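SusD superfamily protein (Parabacteroides distasonis, PDB 3OTN) probably binds carbohydrate or another nutrient at the outer membrane, as a member of the SusD family. Local coordinates at residues 79-83 with 128-133; 288-294 with 434-438. All coordinates share one frame; numbering follows the deposited sequence. Where two conformers were deposited one is given.

Interaction 1 (79-83 with 128-133); sequences IEDWW and YLVRIF. With ACT (acetate ion), chain E.
Phe133, the last residue of helix 108-133, reaches into the first turn of helix 79-100, and its ring is gripped there on a face and along an edge. From CB, 4.1 Å from Trp83 CZ3, the ring is carried inward with CG anti to the carbonyl carbon (chi1 -59°). CG, CD2 and CE2 face the edge of the Trp83 indole, CD2 being 3.7 Å from Trp83 CE3, which stands over the centre of the phenyl face; the pair is edge-to-face, with the planes at 82°. The opposite face of the ring is covered by Ile132 CG2. Farther out, CE1 meets Ile79 CB at its edge, and the tip, CZ, lies 3.6 Å from Ile79 O.

Trp82 meets Ile132 and, one turn earlier, Tyr128. Ile132 CD1 sits over one face of its six-membered ring in a CH-pi contact, 3.6 Å from Trp82 CE3, while Trp82 CZ3 comes to 3.5 Å from Tyr128 CD2, the two rings nearly parallel but barely overlapping.

The axes run at 151°, close to antiparallel, in a helical hairpin consistent with the TPR-like region of SusD proteins. The indole nitrogens bond elsewhere, Trp82 NE1 to Thr44 O and Trp83 NE1 to O of an acetate, probably from the crystallisation liquor, 3.0 Å away. No hydrogen bond joins the two segments; their contact rests on apolar and aromatic packing, Leu129 CD2 against Trp83 included.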
ATOM      1  N   ILE A  79     -11.206  -7.256   6.939  1.00 20.85           N
ATOM      2  CA  ILE A  79     -10.266  -7.858   7.848  1.00 19.25           C
ATOM      3  C   ILE A  79     -10.143  -9.397   7.632  1.00 20.16           C
ATOM      4  O   ILE A  79      -9.053  -9.943   7.742  1.00 19.26           O
ATOM      5  CB  ILE A  79     -10.534  -7.491   9.352  1.00 23.39           C
ATOM      6  CG1 ILE A  79     -11.917  -7.977   9.809  1.00 21.41           C
ATOM      7  CG2 ILE A  79     -10.340  -5.956   9.598  1.00 17.83           C
ATOM      8  CD1 ILE A  79     -12.245  -7.653  11.233  1.00 17.10           C
ATOM      9  N   GLU A  80     -11.236 -10.087   7.316  1.00 18.98           N
ATOM     10  CA  GLU A  80     -11.179 -11.530   7.037  0.50 19.58           C
ATOM     11  C   GLU A  80     -10.304 -11.836   5.834  1.00 19.41           C
ATOM     12  O   GLU A  80      -9.523 -12.781   5.852  1.00 17.67           O
ATOM     13  CB  GLU A  80     -12.579 -12.110   6.770  0.50 21.14           C
ATOM     14  CG  GLU A  80     -13.307 -12.437   8.010  0.50 15.88           C
ATOM     15  CD  GLU A  80     -14.743 -12.836   7.766  0.50 20.98           C
ATOM     16  OE1 GLU A  80     -15.549 -11.977   7.318  0.50 20.98           O
ATOM     17  OE2 GLU A  80     -15.057 -13.994   8.084  0.50 14.18           O
ATOM     18  N   ASP A  81     -10.470 -11.039   4.779  1.00 17.26           N
ATOM     19  CA  ASP A  81      -9.752 -11.253   3.511  1.00 21.19           C
ATOM     20  C   ASP A  81      -8.255 -11.043   3.722  1.00 20.14           C
ATOM     21  O   ASP A  81      -7.437 -11.815   3.235  1.00 15.53           O
ATOM     22  CB  ASP A  81     -10.275 -10.287   2.434  1.00 19.11           C
ATOM     23  CG  ASP A  81     -11.795 -10.365   2.285  1.00 26.27           C
ATOM     24  OD1 ASP A  81     -12.248 -11.215   1.514  1.00 25.43           O
ATOM     25  OD2 ASP A  81     -12.523  -9.645   3.003  1.00 29.11           O
ATOM     26  N   TRP A  82      -7.926  -9.992   4.463  1.00 19.09           N
ATOM     27  CA  TRP A  82      -6.548  -9.672   4.739  1.00 18.72           C
ATOM     28  C   TRP A  82      -5.891 -10.759   5.566  1.00 20.26           C
ATOM     29  O   TRP A  82      -4.792 -11.177   5.229  1.00 20.19           O
ATOM     30  CB  TRP A  82      -6.381  -8.326   5.433  1.00 18.22           C
ATOM     31  CG  TRP A  82      -6.373  -7.147   4.531  1.00 13.52           C
ATOM     32  CD1 TRP A  82      -7.417  -6.310   4.255  1.00 18.42           C
ATOM     33  CD2 TRP A  82      -5.253  -6.629   3.829  1.00 15.81           C
ATOM     34  NE1 TRP A  82      -7.021  -5.311   3.398  1.00 20.06           N
ATOM     35  CE2 TRP A  82      -5.691  -5.487   3.117  1.00 22.21           C
ATOM     36  CE3 TRP A  82      -3.926  -7.023   3.713  1.00 13.60           C
ATOM     37  CZ2 TRP A  82      -4.831  -4.721   2.320  1.00 19.62           C
ATOM     38  CZ3 TRP A  82      -3.071  -6.273   2.895  1.00 20.31           C
ATOM     39  CH2 TRP A  82      -3.529  -5.118   2.236  1.00 17.90           C
ATOM     40  N   TRP A  83      -6.567 -11.229   6.615  1.00 17.84           N
ATOM     41  CA  TRP A  83      -6.002 -12.292   7.461  1.00 19.29           C
ATOM     42  C   TRP A  83      -5.834 -13.621   6.709  1.00 17.57           C
ATOM     43  O   TRP A  83      -4.781 -14.196   6.706  1.00 18.76           O
ATOM     44  CB  TRP A  83      -6.898 -12.520   8.677  1.00 18.73           C
ATOM     45  CG  TRP A  83      -6.367 -13.482   9.677  1.00 17.53           C
ATOM     46  CD1 TRP A  83      -6.492 -14.839   9.662  1.00 15.90           C
ATOM     47  CD2 TRP A  83      -5.673 -13.155  10.862  1.00 16.37           C
ATOM     48  NE1 TRP A  83      -5.896 -15.391  10.772  1.00 22.14           N
ATOM     49  CE2 TRP A  83      -5.367 -14.379  11.527  1.00 18.05           C
ATOM     50  CE3 TRP A  83      -5.239 -11.949  11.429  1.00 18.74           C
ATOM     51  CZ2 TRP A  83      -4.669 -14.417  12.738  1.00 21.34           C
ATOM     52  CZ3 TRP A  83      -4.531 -11.987  12.647  1.00 21.34           C
ATOM     53  CH2 TRP A  83      -4.271 -13.216  13.288  1.00 22.35           C
ATOM     54  N   TYR A 128       2.548  -6.669   6.458  1.00 15.92           N
ATOM     55  CA  TYR A 128       1.161  -6.183   6.394  1.00 17.20           C
ATOM     56  C   TYR A 128       0.381  -6.682   7.629  1.00 18.24           C
ATOM     57  O   TYR A 128      -0.241  -5.882   8.332  1.00 17.93           O
ATOM     58  CB  TYR A 128       0.452  -6.584   5.106  1.00 16.74           C
ATOM     59  CG  TYR A 128       0.778  -5.665   3.986  1.00 20.60           C
ATOM     60  CD1 TYR A 128       2.029  -5.716   3.360  1.00 25.31           C
ATOM     61  CD2 TYR A 128      -0.103  -4.645   3.618  1.00 14.83           C
ATOM     62  CE1 TYR A 128       2.362  -4.815   2.327  1.00 27.59           C
ATOM     63  CE2 TYR A 128       0.210  -3.764   2.594  1.00 17.30           C
ATOM     64  CZ  TYR A 128       1.427  -3.842   1.949  1.00 27.50           C
ATOM     65  OH  TYR A 128       1.700  -2.961   0.928  1.00 25.98           O
ATOM     66  N   LEU A 129       0.488  -7.981   7.927  1.00 16.36           N
ATOM     67  CA  LEU A 129      -0.214  -8.542   9.095  1.00 18.43           C
ATOM     68  C   LEU A 129       0.091  -7.821  10.412  1.00 18.36           C
ATOM     69  O   LEU A 129      -0.845  -7.453  11.173  1.00 17.75           O
ATOM     70  CB  LEU A 129       0.064 -10.026   9.251  1.00 18.54           C
ATOM     71  CG  LEU A 129      -0.617 -10.951   8.265  1.00 17.82           C
ATOM     72  CD1 LEU A 129       0.025 -12.343   8.473  1.00 17.52           C
ATOM     73  CD2 LEU A 129      -2.134 -11.013   8.533  1.00 16.05           C
ATOM     74  N   VAL A 130       1.359  -7.573  10.694  1.00 17.06           N
ATOM     75  CA  VAL A 130       1.711  -6.958  11.989  1.00 18.08           C
ATOM     76  C   VAL A 130       1.261  -5.520  12.082  1.00 18.25           C
ATOM     77  O   VAL A 130       0.879  -5.077  13.166  1.00 19.08           O
ATOM     78  CB  VAL A 130       3.242  -7.060  12.397  1.00 19.45           C
ATOM     79  CG1 VAL A 130       3.653  -8.524  12.649  1.00 24.23           C
ATOM     80  CG2 VAL A 130       4.142  -6.387  11.380  1.00 19.33           C
ATOM     81  N   ARG A 131       1.284  -4.790  10.964  1.00 19.72           N
ATOM     82  CA  ARG A 131       0.864  -3.372  10.953  1.00 20.80           C
ATOM     83  C   ARG A 131      -0.646  -3.203  11.103  1.00 20.13           C
ATOM     84  O   ARG A 131      -1.086  -2.270  11.754  1.00 18.02           O
ATOM     85  CB  ARG A 131       1.339  -2.673   9.682  1.00 20.39           C
ATOM     86  CG  ARG A 131       2.850  -2.404   9.708  1.00 17.12           C
ATOM     87  CD  ARG A 131       3.308  -1.624   8.512  1.00 23.36           C
ATOM     88  NE  ARG A 131       3.121  -2.382   7.283  1.00 17.62           N
ATOM     89  CZ  ARG A 131       3.261  -1.874   6.068  1.00 21.38           C
ATOM     90  NH1 ARG A 131       3.605  -0.598   5.895  1.00 21.39           N
ATOM     91  NH2 ARG A 131       3.065  -2.660   5.021  1.00 23.56           N
ATOM     92  N   ILE A 132      -1.396  -4.134  10.521  1.00 18.04           N
ATOM     93  CA  ILE A 132      -2.859  -4.125  10.523  1.00 20.04           C
ATOM     94  C   ILE A 132      -3.416  -4.634  11.840  1.00 19.68           C
ATOM     95  O   ILE A 132      -4.295  -3.991  12.411  1.00 20.57           O
ATOM     96  CB  ILE A 132      -3.434  -4.966   9.316  1.00 19.91           C
ATOM     97  CG1 ILE A 132      -3.066  -4.282   8.002  1.00 21.59           C
ATOM     98  CG2 ILE A 132      -4.989  -5.129   9.400  1.00 15.95           C
ATOM     99  CD1 ILE A 132      -3.342  -5.120   6.713  1.00 18.00           C
ATOM    100  N   PHE A 133      -2.902  -5.787  12.303  1.00 16.47           N
ATOM    101  CA  PHE A 133      -3.466  -6.524  13.426  1.00 17.16           C
ATOM    102  C   PHE A 133      -2.633  -6.587  14.668  1.00 17.43           C
ATOM    103  O   PHE A 133      -3.132  -7.062  15.690  1.00 20.89           O
ATOM    104  CB  PHE A 133      -3.722  -7.991  12.995  1.00 17.28           C
ATOM    105  CG  PHE A 133      -4.666  -8.126  11.827  1.00 19.33           C
ATOM    106  CD1 PHE A 133      -6.035  -7.952  12.002  1.00 20.43           C
ATOM    107  CD2 PHE A 133      -4.196  -8.489  10.579  1.00 23.17           C
ATOM    108  CE1 PHE A 133      -6.917  -8.083  10.946  1.00 20.82           C
ATOM    109  CE2 PHE A 133      -5.066  -8.630   9.506  1.00 23.89           C
ATOM    110  CZ  PHE A 133      -6.427  -8.431   9.685  1.00 22.48           C
TER
HETATM  111  C   ACT E 603      -3.795 -18.243  11.363  1.00 44.44           C
HETATM  112  O   ACT E 603      -4.662 -17.735  12.122  1.00 39.80           O
HETATM  113  OXT ACT E 603      -4.135 -18.997  10.396  1.00 43.59           O
HETATM  114  CH3 ACT E 603      -2.368 -17.950  11.601  1.00 43.32           C

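Interaction 2 (288-294 with 434-438); sequences TKEFVES and IRDDK. With ACT (acetate ion), chain I.
The short helix 289-292 and the turn after it lie against the chain leaving strand 433-435, and the backbones come nearest where Ser294 CA is 5.4 Å from Asp437 CA. Asp437 fills the space between them, its CG anti to the carbonyl carbon (chi1 -64°), which lays the carboxylate alongside the helix: Asp437 CB is 3.5 Å from Glu290 O, OD2 lies near Glu290 CB, and OD1 approaches the edge of the Phe291 ring, 3.8 Å from CD1.

Two waters make polar links. One donates to Asp437 OD2 and accepts from Thr288 OG1, the N-cap oxygen that also receives Phe291 N at 3.0 Å. The other donates to Asp437 OD1 and to Ser294 OG and accepts from Arg435 NH1, each leg 2.8 Å. Ser294 OG itself donates to Phe291 O, which takes Ser294 N as well. Lys54 forms a salt bridge with Asp437 OD1, and Asp412 another with Arg435 NE.

An extended Arg435 side chain brings its guanidinium edge to acetate O, held by NH1 at 3.0 Å and, more loosely, by NH2. Replacing Asp437 with alanine would probably leave Lys54 without this carboxylate partner and break the water links through OD1 and OD2.

With no direct hydrogen bond between the segments, two waters carry much of the polar coupling. The salt bridge to Lys54 probably favours an ionised Asp437, although Glu290 may work weakly against it; the acetate, likely from the crystallisation liquor, may mark a spot beside Arg435 able to take a carboxylate.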
ATOM      1  N   THR A 288     -12.238  13.522   0.608  1.00 21.54           N
ATOM      2  CA  THR A 288     -12.954  14.583   1.288  1.00 23.55           C
ATOM      3  C   THR A 288     -12.617  15.918   0.635  1.00 23.58           C
ATOM      4  O   THR A 288     -11.489  16.149   0.191  1.00 21.24           O
ATOM      5  CB  THR A 288     -12.633  14.667   2.778  1.00 21.94           C
ATOM      6  OG1 THR A 288     -11.238  14.943   2.952  1.00 24.57           O
ATOM      7  CG2 THR A 288     -13.024  13.420   3.484  1.00 21.65           C
ATOM      8  N   LYS A 289     -13.615  16.785   0.591  1.00 25.44           N
ATOM      9  CA  LYS A 289     -13.442  18.194   0.219  1.00 24.56           C
ATOM     10  C   LYS A 289     -12.334  18.853   1.062  1.00 22.52           C
ATOM     11  O   LYS A 289     -11.522  19.572   0.538  1.00 23.28           O
ATOM     12  CB  LYS A 289     -14.795  18.915   0.396  1.00 26.96           C
ATOM     13  CG  LYS A 289     -14.791  20.453   0.364  1.00 38.50           C
ATOM     14  CD  LYS A 289     -16.173  21.008   0.822  1.00 43.32           C
ATOM     15  CE  LYS A 289     -16.046  22.356   1.565  1.00 47.28           C
ATOM     16  NZ  LYS A 289     -15.691  23.495   0.676  1.00 46.96           N
ATOM     17  N   GLU A 290     -12.293  18.564   2.360  1.00 25.80           N
ATOM     18  CA  GLU A 290     -11.292  19.129   3.306  1.00 26.59           C
ATOM     19  C   GLU A 290      -9.844  18.735   2.993  1.00 24.96           C
ATOM     20  O   GLU A 290      -8.925  19.559   3.106  1.00 24.97           O
ATOM     21  CB  GLU A 290     -11.599  18.731   4.771  1.00 27.55           C
ATOM     22  CG  GLU A 290     -12.894  19.321   5.370  1.00 25.82           C
ATOM     23  CD  GLU A 290     -14.159  18.497   5.063  1.00 38.07           C
ATOM     24  OE1 GLU A 290     -14.123  17.561   4.202  1.00 29.48           O
ATOM     25  OE2 GLU A 290     -15.189  18.811   5.676  1.00 41.10           O
ATOM     26  N   PHE A 291      -9.627  17.483   2.583  1.00 22.90           N
ATOM     27  CA  PHE A 291      -8.304  17.075   2.154  1.00 21.75           C
ATOM     28  C   PHE A 291      -7.911  17.723   0.850  1.00 20.67           C
ATOM     29  O   PHE A 291      -6.779  18.204   0.714  1.00 20.12           O
ATOM     30  CB  PHE A 291      -8.166  15.565   2.038  1.00 20.42           C
ATOM     31  CG  PHE A 291      -6.777  15.117   1.644  1.00 22.02           C
ATOM     32  CD1 PHE A 291      -5.682  15.455   2.424  1.00 23.16           C
ATOM     33  CD2 PHE A 291      -6.568  14.381   0.476  1.00 19.78           C
ATOM     34  CE1 PHE A 291      -4.387  15.039   2.068  1.00 27.78           C
ATOM     35  CE2 PHE A 291      -5.294  13.971   0.104  1.00 22.86           C
ATOM     36  CZ  PHE A 291      -4.193  14.289   0.907  1.00 25.26           C
ATOM     37  N   VAL A 292      -8.821  17.726  -0.121  1.00 21.68           N
ATOM     38  CA  VAL A 292      -8.506  18.312  -1.422  1.00 20.59           C
ATOM     39  C   VAL A 292      -8.138  19.787  -1.234  1.00 22.96           C
ATOM     40  O   VAL A 292      -7.145  20.274  -1.803  1.00 25.61           O
ATOM     41  CB  VAL A 292      -9.659  18.118  -2.416  1.00 21.98           C
ATOM     42  CG1 VAL A 292      -9.446  18.960  -3.696  1.00 22.75           C
ATOM     43  CG2 VAL A 292      -9.815  16.614  -2.762  1.00 23.68           C
ATOM     44  N   GLU A 293      -8.898  20.490  -0.390  1.00 23.21           N
ATOM     45  CA  GLU A 293      -8.689  21.930  -0.203  1.00 25.24           C
ATOM     46  C   GLU A 293      -7.490  22.254   0.714  1.00 26.18           C
ATOM     47  O   GLU A 293      -7.178  23.413   0.876  1.00 26.38           O
ATOM     48  CB  GLU A 293     -10.000  22.586   0.257  1.00 26.31           C
ATOM     49  CG  GLU A 293     -11.039  22.441  -0.885  1.00 31.75           C
ATOM     50  CD  GLU A 293     -12.398  23.037  -0.630  1.00 36.68           C
ATOM     51  OE1 GLU A 293     -12.662  23.468   0.509  1.00 33.95           O
ATOM     52  OE2 GLU A 293     -13.187  23.073  -1.613  1.00 37.08           O
ATOM     53  N   SER A 294      -6.832  21.226   1.285  1.00 25.05           N
ATOM     54  CA  SER A 294      -5.631  21.391   2.136  1.00 26.42           C
ATOM     55  C   SER A 294      -4.305  21.509   1.388  1.00 27.33           C
ATOM     56  O   SER A 294      -3.292  21.860   1.995  1.00 25.18           O
ATOM     57  CB  SER A 294      -5.510  20.234   3.147  1.00 27.60           C
ATOM     58  OG  SER A 294      -5.082  19.009   2.580  1.00 22.38           O
ATOM     59  N   ILE A 434      -1.611  12.589  13.100  1.00 25.27           N
ATOM     60  CA  ILE A 434      -2.561  12.773  12.000  1.00 25.12           C
ATOM     61  C   ILE A 434      -2.493  14.244  11.530  1.00 23.91           C
ATOM     62  O   ILE A 434      -2.604  15.191  12.346  1.00 24.13           O
ATOM     63  CB  ILE A 434      -3.973  12.458  12.484  1.00 24.51           C
ATOM     64  CG1 ILE A 434      -4.135  10.932  12.633  1.00 25.66           C
ATOM     65  CG2 ILE A 434      -5.037  13.030  11.540  1.00 26.14           C
ATOM     66  CD1 ILE A 434      -5.484  10.519  13.253  1.00 25.81           C
ATOM     67  N   ARG A 435      -2.314  14.435  10.224  1.00 21.27           N
ATOM     68  CA  ARG A 435      -2.315  15.778   9.670  1.00 22.41           C
ATOM     69  C   ARG A 435      -3.747  16.349   9.686  1.00 23.53           C
ATOM     70  O   ARG A 435      -4.655  15.770   9.114  1.00 23.54           O
ATOM     71  CB  ARG A 435      -1.775  15.780   8.236  1.00 19.28           C
ATOM     72  CG  ARG A 435      -1.441  17.161   7.731  1.00 20.87           C
ATOM     73  CD  ARG A 435      -1.045  17.152   6.254  1.00 25.61           C
ATOM     74  NE  ARG A 435      -0.407  18.410   5.905  1.00 28.55           N
ATOM     75  CZ  ARG A 435      -1.038  19.537   5.593  1.00 22.32           C
ATOM     76  NH1 ARG A 435      -2.379  19.619   5.557  1.00 24.33           N
ATOM     77  NH2 ARG A 435      -0.314  20.606   5.307  1.00 29.65           N
ATOM     78  N   ASP A 436      -3.933  17.482  10.350  1.00 24.47           N
ATOM     79  CA  ASP A 436      -5.214  18.164  10.377  1.00 25.82           C
ATOM     80  C   ASP A 436      -5.386  19.003   9.111  1.00 25.32           C
ATOM     81  O   ASP A 436      -4.523  19.811   8.772  1.00 25.42           O
ATOM     82  CB  ASP A 436      -5.324  19.079  11.607  1.00 26.47           C
ATOM     83  CG  ASP A 436      -6.670  19.809  11.660  1.00 27.98           C
ATOM     84  OD1 ASP A 436      -7.708  19.137  11.781  1.00 33.45           O
ATOM     85  OD2 ASP A 436      -6.668  21.041  11.565  1.00 33.73           O
ATOM     86  N   ASP A 437      -6.504  18.834   8.419  1.00 28.38           N
ATOM     87  CA  ASP A 437      -6.661  19.433   7.078  1.00 27.14           C
ATOM     88  C   ASP A 437      -6.721  20.973   7.139  1.00 29.89           C
ATOM     89  O   ASP A 437      -6.133  21.652   6.300  1.00 31.24           O
ATOM     90  CB  ASP A 437      -7.920  18.919   6.418  1.00 28.71           C
ATOM     91  CG  ASP A 437      -7.875  17.446   6.150  1.00 29.77           C
ATOM     92  OD1 ASP A 437      -6.795  16.963   5.761  1.00 26.80           O
ATOM     93  OD2 ASP A 437      -8.924  16.775   6.321  1.00 23.56           O
ATOM     94  N   LYS A 438      -7.417  21.492   8.142  1.00 29.22           N
ATOM     95  CA  LYS A 438      -7.654  22.926   8.261  1.00 33.82           C
ATOM     96  C   LYS A 438      -6.368  23.685   8.623  1.00 35.90           C
ATOM     97  O   LYS A 438      -6.061  24.705   8.020  1.00 35.52           O
ATOM     98  CB  LYS A 438      -8.752  23.205   9.313  1.00 33.55           C
TER
HETATM   99  C   ACT I 608      -3.067  23.562   5.081  1.00 49.48           C
HETATM  100  O   ACT I 608      -2.874  22.395   4.656  1.00 45.19           O
HETATM  101  OXT ACT I 608      -4.217  23.780   5.485  1.00 52.13           O
HETATM  102  CH3 ACT I 608      -2.028  24.649   5.135  1.00 46.88           C
HETATM  103  O   HOH W   1     -10.592  14.989   5.639  1.00 24.08           O
HETATM  104  O   HOH W   2      -4.242  17.635   4.919  1.00 25.12           O

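From the N terminus, interaction 1 comes first: it brings the end of helix 108-133 back to the start of helix 79-100, closing a mostly helical excursion of 44 residues. The chain then passes through helices 156-172, 187-202 and 210-225 before interaction 2 opens at 288-294. That contact closes only after 139 more residues, a mixture of helices, short strands and loops, when the chain emerges from strand 433-435. The two loops therefore follow in series and neither nest nor cross. The nearest atoms of interactions 1 and 2 are about 14 Å apart. Interaction 1 ties together two consecutive helices, whereas interaction 2 joins parts of the C-terminal half that are distant in sequence.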